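Synaptonemal complex protein 2 (Mus musculus, PDB 5IWZ) is a major component of the axial and lateral elements of synaptonemal complexes and is required for normal meiotic chromosome synapsis and fertility. Local coordinates at residues Lys102-Phe107 / Glu152-Gln157; Ala124-Ile129 / Phe169-Glu174; Leu132-Met137 / Leu176-Leu181; Val213-Leu218 / Leu313-Leu318. All blocks are in the same frame, centred on the assembly; numbering follows the deposited sequence.

Interaction 1 of 4, residues Lys102-Phe107 / Glu152-Gln157; sequences KMVSWF and ESFIPQ
Phe-154 and Phe-107 form an offset edge-to-face pair. The edge of Phe-154 is turned toward the face of Phe-107, with ring centroids 5.8 Å apart and planes at 66°. The two side chains run past each other in opposite directions. This brings Phe-154 CE1 to 3.9 Å from Phe-107 CB. The Phe-154 ring goes deep enough to meet backbone, and its CZ lies 3.6 Å from Met-103 O, which sits near the ring plane at the edge.

Val-104 fills the next position. Its CG2, anti to the carbonyl carbon, is 3.6 Å from Ser-153 CB and also 3.6 Å from Phe-154 CE2. Ser-153 OG bonds back to Gln-149 O in its own helix.

Gln-157 comes to the edge of the Phe-107 ring. Its OE1 lies in the ring plane, 3.1 Å from Phe-107 CE2, and the amide stands at 84° to the ring. The chain of Gln-157 bends at chi2 (-79°), which turns CD back toward the ring. Glu-108 and Lys-111 hydrogen-bond the amide and would fix its rotation.

Leu-136 of helix 123-141 also packs on Phe-154. The two helical segments run side by side and nearly parallel within an array of helices, consistent with the alpha-solenoid build of the armadillo-repeat-like domain.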
# COMPACT_ATOMS: atom_id res chain seq x y z
N LYS A 102 -8.27 -20.31 -3.09
CA LYS A 102 -9.42 -19.47 -3.44
C LYS A 102 -9.04 -17.99 -3.41
O LYS A 102 -9.42 -17.23 -4.31
CB LYS A 102 -10.60 -19.74 -2.52
CG LYS A 102 -11.63 -20.70 -3.12
CD LYS A 102 -11.14 -22.12 -3.13
CE LYS A 102 -12.22 -23.09 -3.64
NZ LYS A 102 -12.46 -22.93 -5.11
N MET A 103 -8.28 -17.56 -2.41
CA MET A 103 -7.92 -16.14 -2.36
C MET A 103 -7.00 -15.75 -3.51
O MET A 103 -7.08 -14.62 -4.00
CB MET A 103 -7.29 -15.81 -1.02
CG MET A 103 -8.26 -16.14 0.09
SD MET A 103 -8.26 -14.95 1.42
CE MET A 103 -8.02 -13.41 0.56
N VAL A 104 -6.13 -16.66 -3.96
CA VAL A 104 -5.34 -16.40 -5.17
C VAL A 104 -6.27 -16.19 -6.36
O VAL A 104 -6.12 -15.23 -7.14
CB VAL A 104 -4.35 -17.55 -5.43
CG1 VAL A 104 -3.72 -17.43 -6.83
CG2 VAL A 104 -3.28 -17.55 -4.36
N SER A 105 -7.26 -17.07 -6.49
CA SER A 105 -8.26 -16.94 -7.53
C SER A 105 -9.02 -15.61 -7.43
O SER A 105 -9.24 -14.95 -8.45
CB SER A 105 -9.22 -18.12 -7.45
OG SER A 105 -10.37 -17.86 -8.21
N TRP A 106 -9.43 -15.21 -6.22
CA TRP A 106 -10.16 -13.95 -6.11
C TRP A 106 -9.28 -12.78 -6.53
O TRP A 106 -9.73 -11.86 -7.22
CB TRP A 106 -10.69 -13.74 -4.69
CG TRP A 106 -11.57 -14.87 -4.19
CD1 TRP A 106 -12.23 -15.80 -4.95
CD2 TRP A 106 -11.83 -15.20 -2.82
NE1 TRP A 106 -12.90 -16.69 -4.13
CE2 TRP A 106 -12.67 -16.34 -2.82
CE3 TRP A 106 -11.44 -14.65 -1.60
CZ2 TRP A 106 -13.13 -16.93 -1.65
CZ3 TRP A 106 -11.90 -15.24 -0.42
CH2 TRP A 106 -12.74 -16.36 -0.46
N PHE A 107 -8.00 -12.83 -6.13
CA PHE A 107 -7.05 -11.80 -6.54
C PHE A 107 -6.84 -11.80 -8.05
O PHE A 107 -6.79 -10.74 -8.68
CB PHE A 107 -5.72 -12.02 -5.82
CG PHE A 107 -4.67 -11.04 -6.20
CD1 PHE A 107 -4.72 -9.74 -5.74
CD2 PHE A 107 -3.62 -11.42 -7.02
CE1 PHE A 107 -3.74 -8.82 -6.10
CE2 PHE A 107 -2.64 -10.52 -7.37
CZ PHE A 107 -2.70 -9.22 -6.91
N GLU A 152 4.00 -18.42 -0.13
CA GLU A 152 4.36 -19.10 -1.38
C GLU A 152 3.54 -18.59 -2.55
O GLU A 152 4.06 -18.44 -3.67
CB GLU A 152 4.17 -20.62 -1.22
CG GLU A 152 5.20 -21.29 -0.35
CD GLU A 152 6.60 -21.03 -0.87
OE1 GLU A 152 6.81 -21.22 -2.08
OE2 GLU A 152 7.47 -20.62 -0.07
N SER A 153 2.26 -18.33 -2.33
CA SER A 153 1.36 -17.93 -3.40
C SER A 153 1.41 -16.44 -3.69
O SER A 153 1.35 -16.04 -4.86
CB SER A 153 -0.07 -18.34 -3.04
OG SER A 153 -0.12 -19.74 -2.81
N PHE A 154 1.51 -15.59 -2.66
CA PHE A 154 1.26 -14.16 -2.84
C PHE A 154 2.51 -13.30 -2.97
O PHE A 154 2.42 -12.23 -3.57
CB PHE A 154 0.37 -13.62 -1.72
CG PHE A 154 -1.09 -13.76 -2.01
CD1 PHE A 154 -1.75 -12.83 -2.80
CD2 PHE A 154 -1.81 -14.84 -1.52
CE1 PHE A 154 -3.09 -12.96 -3.09
CE2 PHE A 154 -3.17 -14.98 -1.80
CZ PHE A 154 -3.81 -14.04 -2.58
N ILE A 155 3.69 -13.73 -2.47
CA ILE A 155 4.92 -12.98 -2.76
C ILE A 155 5.14 -12.79 -4.26
O ILE A 155 5.40 -11.65 -4.67
CB ILE A 155 6.13 -13.65 -2.07
CG1 ILE A 155 5.98 -13.62 -0.55
CG2 ILE A 155 7.42 -12.97 -2.49
CD1 ILE A 155 5.87 -12.26 0.01
N PRO A 156 5.03 -13.82 -5.11
CA PRO A 156 5.15 -13.56 -6.56
C PRO A 156 4.05 -12.68 -7.12
O PRO A 156 4.31 -11.86 -8.02
CB PRO A 156 5.14 -14.96 -7.19
CG PRO A 156 4.68 -15.88 -6.13
CD PRO A 156 5.04 -15.27 -4.82
N GLN A 157 2.81 -12.82 -6.64
CA GLN A 157 1.71 -12.00 -7.12
C GLN A 157 1.95 -10.53 -6.82
O GLN A 157 1.73 -9.66 -7.67
CB GLN A 157 0.39 -12.43 -6.47
CG GLN A 157 -0.10 -13.83 -6.82
CD GLN A 157 -0.76 -13.89 -8.18
OE1 GLN A 157 -1.15 -12.86 -8.75
NE2 GLN A 157 -0.89 -15.10 -8.73

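Interaction 2 of 4, residues Ala124-Ile129 / Phe169-Glu174; sequences AVMNMI and FCIQQE
Met-126 and Ile-171 have the closest CA atoms across the contact, 6.0 Å apart. The helical segments run nearly parallel, their axes 9.8 Å apart at 12°. No hydrogen bond joins them, so the contact rests on side-chain packing.

Met-126 reaches across with the tip of its chain. CG is anti to the backbone N (chi1 173°), and bends at chi2 and chi3 then carry the sulfur and methyl over to the other helix. Met-126 SD lies 3.5 Å from Cys-170 O and 3.6 Å from Cys-170 CB. Met-126 CE goes on to Glu-174, where it sits tightly, 3.4 Å from Glu-174 CB. An alanine in place of Met-126 would probably open a gap where SD and CE now lie, leaving Cys-170 CB and the Glu-174 methylenes without their packing partner. The carboxylate of Glu-174 has its own mate in Lys-178.

Ile-171 meets the facing helix with two branches. The Ile-171 and Val-125 side chains cross at a slant, with Ile-171 CD1 3.8 Å from Val-125 CG1. Ile-171 CG2 meets Ile-129 CG2 at a longer 4.2 Å.

Other elements flank this pair. Ile-113 and Ile-114 of helix 111-115 pack on Val-125 and Ile-129. Met-128 touches helix 66-79. Gln-172 and Gln-173 touch helix 216-229, and Phe-169 packs on Ser-315, in the loop before strand 317-321.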
# COMPACT_ATOMS: atom_id res chain seq x y z
N ALA A 124 -13.07 2.80 -4.19
CA ALA A 124 -13.74 1.56 -3.81
C ALA A 124 -12.84 0.37 -4.12
O ALA A 124 -12.76 -0.58 -3.32
CB ALA A 124 -15.07 1.44 -4.54
N VAL A 125 -12.16 0.40 -5.27
CA VAL A 125 -11.20 -0.65 -5.61
C VAL A 125 -10.05 -0.67 -4.62
O VAL A 125 -9.57 -1.74 -4.22
CB VAL A 125 -10.68 -0.46 -7.05
CG1 VAL A 125 -9.48 -1.39 -7.30
CG2 VAL A 125 -11.78 -0.71 -8.05
N MET A 126 -9.58 0.51 -4.22
CA MET A 126 -8.53 0.61 -3.22
C MET A 126 -8.93 -0.09 -1.94
O MET A 126 -8.17 -0.90 -1.39
CB MET A 126 -8.22 2.09 -2.96
CG MET A 126 -7.25 2.34 -1.82
SD MET A 126 -5.58 1.77 -2.19
CE MET A 126 -5.42 0.41 -1.06
N ASN A 127 -10.13 0.20 -1.44
CA ASN A 127 -10.61 -0.42 -0.21
C ASN A 127 -10.79 -1.92 -0.39
O ASN A 127 -10.52 -2.70 0.53
CB ASN A 127 -11.93 0.22 0.22
CG ASN A 127 -11.81 1.72 0.48
OD1 ASN A 127 -10.75 2.22 0.85
ND2 ASN A 127 -12.91 2.45 0.28
N MET A 128 -11.25 -2.35 -1.56
CA MET A 128 -11.51 -3.77 -1.79
C MET A 128 -10.23 -4.58 -1.68
O MET A 128 -10.19 -5.62 -1.02
CB MET A 128 -12.17 -3.99 -3.15
CG MET A 128 -12.49 -5.48 -3.44
SD MET A 128 -13.02 -5.76 -5.14
CE MET A 128 -11.47 -6.01 -6.01
N ILE A 129 -9.16 -4.08 -2.31
CA ILE A 129 -7.87 -4.78 -2.28
C ILE A 129 -7.28 -4.74 -0.88
O ILE A 129 -6.64 -5.70 -0.42
CB ILE A 129 -6.92 -4.14 -3.32
CG1 ILE A 129 -7.36 -4.53 -4.73
CG2 ILE A 129 -5.48 -4.52 -3.05
CD1 ILE A 129 -7.49 -6.04 -4.92
N PHE A 169 -0.86 3.65 -8.20
CA PHE A 169 0.21 3.59 -7.20
C PHE A 169 -0.31 3.25 -5.81
O PHE A 169 0.40 2.61 -5.03
CB PHE A 169 1.00 4.91 -7.16
CG PHE A 169 0.25 6.06 -6.51
CD1 PHE A 169 -0.64 6.82 -7.26
CD2 PHE A 169 0.47 6.39 -5.18
CE1 PHE A 169 -1.32 7.90 -6.68
CE2 PHE A 169 -0.19 7.47 -4.59
CZ PHE A 169 -1.10 8.23 -5.35
N CYS A 170 -1.55 3.67 -5.48
CA CYS A 170 -2.07 3.39 -4.14
C CYS A 170 -2.30 1.89 -3.93
O CYS A 170 -2.18 1.39 -2.81
CB CYS A 170 -3.39 4.13 -3.89
SG CYS A 170 -3.29 5.94 -3.93
N ILE A 171 -2.67 1.18 -4.99
CA ILE A 171 -2.83 -0.27 -4.87
C ILE A 171 -1.46 -0.93 -4.70
O ILE A 171 -1.27 -1.81 -3.85
CB ILE A 171 -3.58 -0.82 -6.09
CG1 ILE A 171 -5.01 -0.28 -6.08
CG2 ILE A 171 -3.54 -2.35 -6.12
CD1 ILE A 171 -5.76 -0.62 -7.34
N GLN A 172 -0.49 -0.50 -5.49
CA GLN A 172 0.85 -1.04 -5.33
C GLN A 172 1.39 -0.75 -3.94
O GLN A 172 1.99 -1.62 -3.31
CB GLN A 172 1.78 -0.50 -6.42
CG GLN A 172 1.31 -0.88 -7.82
CD GLN A 172 2.08 -0.15 -8.89
OE1 GLN A 172 2.48 0.99 -8.71
NE2 GLN A 172 2.30 -0.82 -10.02
N GLN A 173 1.16 0.47 -3.43
CA GLN A 173 1.67 0.82 -2.10
C GLN A 173 1.06 -0.08 -1.03
O GLN A 173 1.75 -0.53 -0.10
CB GLN A 173 1.40 2.30 -1.77
CG GLN A 173 2.26 3.27 -2.56
CD GLN A 173 1.85 4.75 -2.38
OE1 GLN A 173 0.81 5.06 -1.77
NE2 GLN A 173 2.68 5.66 -2.91
N GLU A 174 -0.25 -0.35 -1.13
CA GLU A 174 -0.92 -1.22 -0.18
C GLU A 174 -0.38 -2.65 -0.25
O GLU A 174 -0.10 -3.28 0.78
CB GLU A 174 -2.43 -1.18 -0.45
CG GLU A 174 -3.24 -2.28 0.22
CD GLU A 174 -3.18 -2.18 1.73
OE1 GLU A 174 -2.81 -1.09 2.25
OE2 GLU A 174 -3.48 -3.20 2.40

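Interaction 3 of 4, residues Leu132-Met137 / Leu176-Leu181; sequences LFDLLM and LKKMNL
Lys-178 reaches toward helix 123-141 and meets Phe-133, Asp-134 and Met-137. Its CB points at the opposite segment. CG of Lys-178, placed anti to the carbonyl carbon (chi1 -70°), lies 3.7 Å from Phe-133 CB. A bend at chi2 (-75°) then brings Lys-178 CD to 3.7 Å from Met-137 CG, where the two chains cross at a slant. Lys-178 CE is next, 3.4 Å from Asp-134 OD1. The second bend, at chi4, sets Lys-178 NZ 3.6 Å from Asp-134 OD1. This is a salt bridge, though a long one. The stronger partner of NZ is Glu-174 OE2, one turn earlier in the same helix.

Beyond the lysine, Met-137 continues to Leu-181. Met-137 CE packs 3.6 Å from Leu-181 CD2. The segments here run almost parallel, at 7°, with axes 10.9 Å apart, and the long side chains bridge that spacing.

The lysine thus has two roles. Its methylenes serve as apolar filling against Phe-133 and Met-137, while its ammonium group lies near two carboxylates. That pairing is likely to keep the lysine protonated and to offset the negative charge of Asp-134 and Glu-174.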
# COMPACT_ATOMS: atom_id res chain seq x y z
N LEU A 132 -9.03 -7.33 0.98
CA LEU A 132 -8.53 -8.65 0.60
C LEU A 132 -7.22 -8.97 1.33
O LEU A 132 -7.07 -10.06 1.90
CB LEU A 132 -8.34 -8.71 -0.91
CG LEU A 132 -7.90 -10.05 -1.51
CD1 LEU A 132 -9.05 -11.02 -1.56
CD2 LEU A 132 -7.36 -9.85 -2.90
N PHE A 133 -6.27 -8.03 1.32
CA PHE A 133 -5.00 -8.29 2.00
C PHE A 133 -5.18 -8.39 3.50
O PHE A 133 -4.52 -9.22 4.14
CB PHE A 133 -3.98 -7.21 1.64
CG PHE A 133 -3.38 -7.39 0.27
CD1 PHE A 133 -2.80 -8.59 -0.09
CD2 PHE A 133 -3.41 -6.36 -0.66
CE1 PHE A 133 -2.25 -8.77 -1.36
CE2 PHE A 133 -2.86 -6.53 -1.93
CZ PHE A 133 -2.29 -7.74 -2.27
N ASP A 134 -6.11 -7.60 4.08
CA ASP A 134 -6.41 -7.73 5.51
C ASP A 134 -6.85 -9.15 5.85
O ASP A 134 -6.42 -9.72 6.87
CB ASP A 134 -7.51 -6.75 5.92
CG ASP A 134 -7.02 -5.30 6.01
OD1 ASP A 134 -5.81 -5.07 6.15
OD2 ASP A 134 -7.87 -4.38 5.97
N LEU A 135 -7.72 -9.73 5.03
CA LEU A 135 -8.09 -11.12 5.23
C LEU A 135 -6.89 -12.04 5.03
O LEU A 135 -6.71 -13.00 5.79
CB LEU A 135 -9.24 -11.48 4.29
CG LEU A 135 -9.77 -12.91 4.29
CD1 LEU A 135 -10.02 -13.45 5.71
CD2 LEU A 135 -11.06 -13.01 3.42
N LEU A 136 -6.05 -11.77 4.02
CA LEU A 136 -4.83 -12.54 3.85
C LEU A 136 -3.97 -12.53 5.12
O LEU A 136 -3.39 -13.55 5.50
CB LEU A 136 -4.02 -11.99 2.68
CG LEU A 136 -3.67 -12.80 1.43
CD1 LEU A 136 -2.29 -12.36 0.95
CD2 LEU A 136 -3.74 -14.31 1.63
N MET A 137 -3.86 -11.37 5.79
CA MET A 137 -3.01 -11.33 6.98
C MET A 137 -3.60 -12.13 8.14
O MET A 137 -2.85 -12.70 8.92
CB MET A 137 -2.75 -9.88 7.43
CG MET A 137 -1.88 -9.06 6.48
SD MET A 137 -0.35 -9.86 5.93
CE MET A 137 0.42 -10.30 7.50
N LEU A 176 2.58 -3.72 -1.58
CA LEU A 176 3.99 -3.78 -1.23
C LEU A 176 4.19 -3.74 0.29
O LEU A 176 5.05 -4.43 0.83
CB LEU A 176 4.72 -2.63 -1.92
CG LEU A 176 6.22 -2.46 -1.71
CD1 LEU A 176 6.87 -3.78 -2.01
CD2 LEU A 176 6.77 -1.34 -2.62
N LYS A 177 3.37 -2.96 0.99
CA LYS A 177 3.54 -2.86 2.43
C LYS A 177 3.07 -4.13 3.14
O LYS A 177 3.69 -4.56 4.12
CB LYS A 177 2.82 -1.62 2.95
CG LYS A 177 2.18 -1.74 4.29
CD LYS A 177 1.52 -0.41 4.68
CE LYS A 177 0.55 0.06 3.60
NZ LYS A 177 0.34 1.54 3.57
N LYS A 178 2.00 -4.74 2.65
CA LYS A 178 1.60 -6.04 3.18
C LYS A 178 2.67 -7.09 2.92
O LYS A 178 2.91 -7.97 3.75
CB LYS A 178 0.26 -6.47 2.57
CG LYS A 178 -0.93 -5.66 3.03
CD LYS A 178 -1.32 -6.04 4.44
CE LYS A 178 -2.68 -5.47 4.84
NZ LYS A 178 -2.66 -3.97 4.93
N MET A 179 3.35 -7.01 1.76
CA MET A 179 4.40 -7.98 1.49
C MET A 179 5.58 -7.83 2.45
O MET A 179 6.12 -8.83 2.95
CB MET A 179 4.89 -7.87 0.04
CG MET A 179 6.13 -8.74 -0.20
SD MET A 179 6.61 -8.94 -1.92
CE MET A 179 7.38 -7.36 -2.26
N ASN A 180 5.99 -6.58 2.72
CA ASN A 180 7.09 -6.35 3.65
C ASN A 180 6.73 -6.76 5.07
O ASN A 180 7.59 -7.24 5.81
CB ASN A 180 7.54 -4.87 3.56
CG ASN A 180 8.46 -4.64 2.37
OD1 ASN A 180 9.27 -5.50 2.06
ND2 ASN A 180 8.30 -3.52 1.67
N LEU A 181 5.47 -6.62 5.45
CA LEU A 181 5.00 -7.15 6.72
C LEU A 181 5.10 -8.67 6.76
O LEU A 181 5.53 -9.24 7.77
CB LEU A 181 3.56 -6.69 6.96
CG LEU A 181 2.80 -7.15 8.19
CD1 LEU A 181 3.31 -6.40 9.41
CD2 LEU A 181 1.32 -6.90 8.00

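Interaction 4 of 4, residues Val213-Leu218 / Leu313-Leu318; sequences VGDYEL and LGSHTL
Gly-214 and Gly-314 meet backbone to backbone, their CA atoms 4.0 Å apart, and Gly-214 O accepts two bonds from the facing loop. Gly-314 N lies 2.8 Å from Gly-214 O, in the carbonyl plane and on a lone pair. Ser-315 N lies 3.2 Å from Gly-214 O, above that plane. A CB on either glycine would clash with the other segment, and Gly-214 also has positive phi.

Asp-215 links the side chains. Its CG is anti to the backbone N (chi1 -177°), which carries the carboxylate over to Ser-315. Ser-315 OG donates to Asp-215 OD1 at 2.6 Å, on the anti lone pair. A water also donates to OD1 and bonds to Thr-317 OG1, which has Asn-312 as its stronger partner. Asp-215 is the N-cap of helix 216-229, and its OD2 accepts the capping bond from Leu-218 N, 2.9 Å away, again on the anti lone pair. Gln-173 NE2 bonds the same OD2. An alanine in place of Asp-215 would probably leave Ser-315 OG without the acceptor OD1, and Leu-218 N and Gln-173 NE2 without OD2, and so weaken the start of the helix.

His-316 and Thr-317 face Asn-312 in a G1 beta bulge, where strand 317-321 of the Spt16M-like domain begins. The buried carboxylate is gripped by several donors at a helix N terminus, so it is likely to stay ionised while joining the helical part to that domain.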
# COMPACT_ATOMS: atom_id res chain seq x y z
N VAL A 213 9.69 4.14 -11.21
CA VAL A 213 8.36 4.06 -10.61
C VAL A 213 7.82 5.44 -10.26
O VAL A 213 6.59 5.65 -10.24
CB VAL A 213 8.40 3.11 -9.40
CG1 VAL A 213 9.35 3.66 -8.33
CG2 VAL A 213 7.02 2.89 -8.85
N GLY A 214 8.70 6.41 -9.99
CA GLY A 214 8.24 7.78 -9.79
C GLY A 214 7.43 8.01 -8.53
O GLY A 214 6.52 8.85 -8.54
N ASP A 215 7.74 7.28 -7.46
CA ASP A 215 7.09 7.45 -6.17
C ASP A 215 8.09 7.02 -5.10
O ASP A 215 8.53 5.87 -5.10
CB ASP A 215 5.82 6.60 -6.06
CG ASP A 215 5.09 6.82 -4.74
OD1 ASP A 215 4.35 7.84 -4.65
OD2 ASP A 215 5.28 6.02 -3.79
N TYR A 216 8.45 7.94 -4.20
CA TYR A 216 9.49 7.64 -3.22
C TYR A 216 9.07 6.49 -2.29
O TYR A 216 9.89 5.63 -1.95
CB TYR A 216 9.84 8.89 -2.41
CG TYR A 216 10.99 8.63 -1.49
CD1 TYR A 216 10.77 8.25 -0.18
CD2 TYR A 216 12.29 8.65 -1.95
CE1 TYR A 216 11.83 7.98 0.65
CE2 TYR A 216 13.33 8.35 -1.15
CZ TYR A 216 13.09 8.00 0.15
OH TYR A 216 14.11 7.71 0.99
N GLU A 217 7.81 6.47 -1.86
CA GLU A 217 7.36 5.41 -0.96
C GLU A 217 7.48 4.03 -1.61
O GLU A 217 7.90 3.05 -0.97
CB GLU A 217 5.91 5.65 -0.53
CG GLU A 217 5.30 4.45 0.25
CD GLU A 217 3.90 4.71 0.82
OE1 GLU A 217 3.52 5.89 1.01
OE2 GLU A 217 3.18 3.74 1.11
N LEU A 218 7.13 3.92 -2.89
CA LEU A 218 7.30 2.66 -3.58
C LEU A 218 8.78 2.32 -3.77
O LEU A 218 9.16 1.15 -3.67
CB LEU A 218 6.57 2.70 -4.92
CG LEU A 218 5.05 2.59 -4.84
CD1 LEU A 218 4.48 2.84 -6.22
CD2 LEU A 218 4.57 1.19 -4.32
N LEU A 313 6.83 12.17 -9.53
CA LEU A 313 6.30 12.43 -10.87
C LEU A 313 5.43 11.29 -11.38
O LEU A 313 4.55 11.50 -12.22
CB LEU A 313 7.44 12.69 -11.85
CG LEU A 313 8.08 14.07 -11.93
CD1 LEU A 313 8.39 14.65 -10.54
CD2 LEU A 313 9.36 13.96 -12.78
N GLY A 314 5.65 10.07 -10.90
CA GLY A 314 4.80 8.98 -11.32
C GLY A 314 3.44 9.02 -10.67
O GLY A 314 2.41 8.83 -11.33
N SER A 315 3.41 9.27 -9.37
CA SER A 315 2.17 9.23 -8.60
C SER A 315 1.52 10.59 -8.44
O SER A 315 0.42 10.67 -7.88
CB SER A 315 2.45 8.63 -7.23
OG SER A 315 3.49 9.35 -6.60
N HIS A 316 2.17 11.66 -8.90
CA HIS A 316 1.64 13.02 -8.82
C HIS A 316 1.28 13.37 -7.38
O HIS A 316 0.18 13.83 -7.07
CB HIS A 316 0.45 13.20 -9.76
CG HIS A 316 0.84 13.17 -11.20
ND1 HIS A 316 1.12 14.31 -11.92
CD2 HIS A 316 1.08 12.13 -12.04
CE1 HIS A 316 1.47 13.97 -13.15
NE2 HIS A 316 1.46 12.66 -13.25
N THR A 317 2.24 13.11 -6.48
CA THR A 317 2.09 13.45 -5.08
C THR A 317 3.33 14.20 -4.61
O THR A 317 4.39 14.14 -5.23
CB THR A 317 1.92 12.19 -4.18
OG1 THR A 317 3.14 11.43 -4.21
CG2 THR A 317 0.76 11.32 -4.66
N LEU A 318 3.19 14.87 -3.49
CA LEU A 318 4.33 15.36 -2.74
C LEU A 318 4.30 14.65 -1.40
O LEU A 318 3.25 14.55 -0.77
CB LEU A 318 4.31 16.90 -2.63
CG LEU A 318 4.49 17.88 -1.46
CD1 LEU A 318 5.18 17.37 -0.23
CD2 LEU A 318 5.23 19.12 -1.96
O HOH W 1 2.93 8.76 -2.80

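Overall arrangement
From the N terminus, helix 99-108 opens interaction 1, and helix 123-141 then opens interactions 2 and 3. Helix 144-163 closes interaction 1, and helix 169-185 closes the other two, so all three cross along the chain. Interactions 2 and 3 join the same two helices, nearer their starts and further along. Interactions 1 and 3 touch, as where Met-103 packs on Leu-132, while 1 and 2 do not. All three lie within the armadillo-repeat-like domain. Interaction 4 follows in series and closes the longest loop, bringing 313-318 of the Spt16M-like domain back to the turn before helix 216-229. It touches interaction 2, as where Gln-173 packs on Leu-218, and connects the helical part to the Spt16M-like domain.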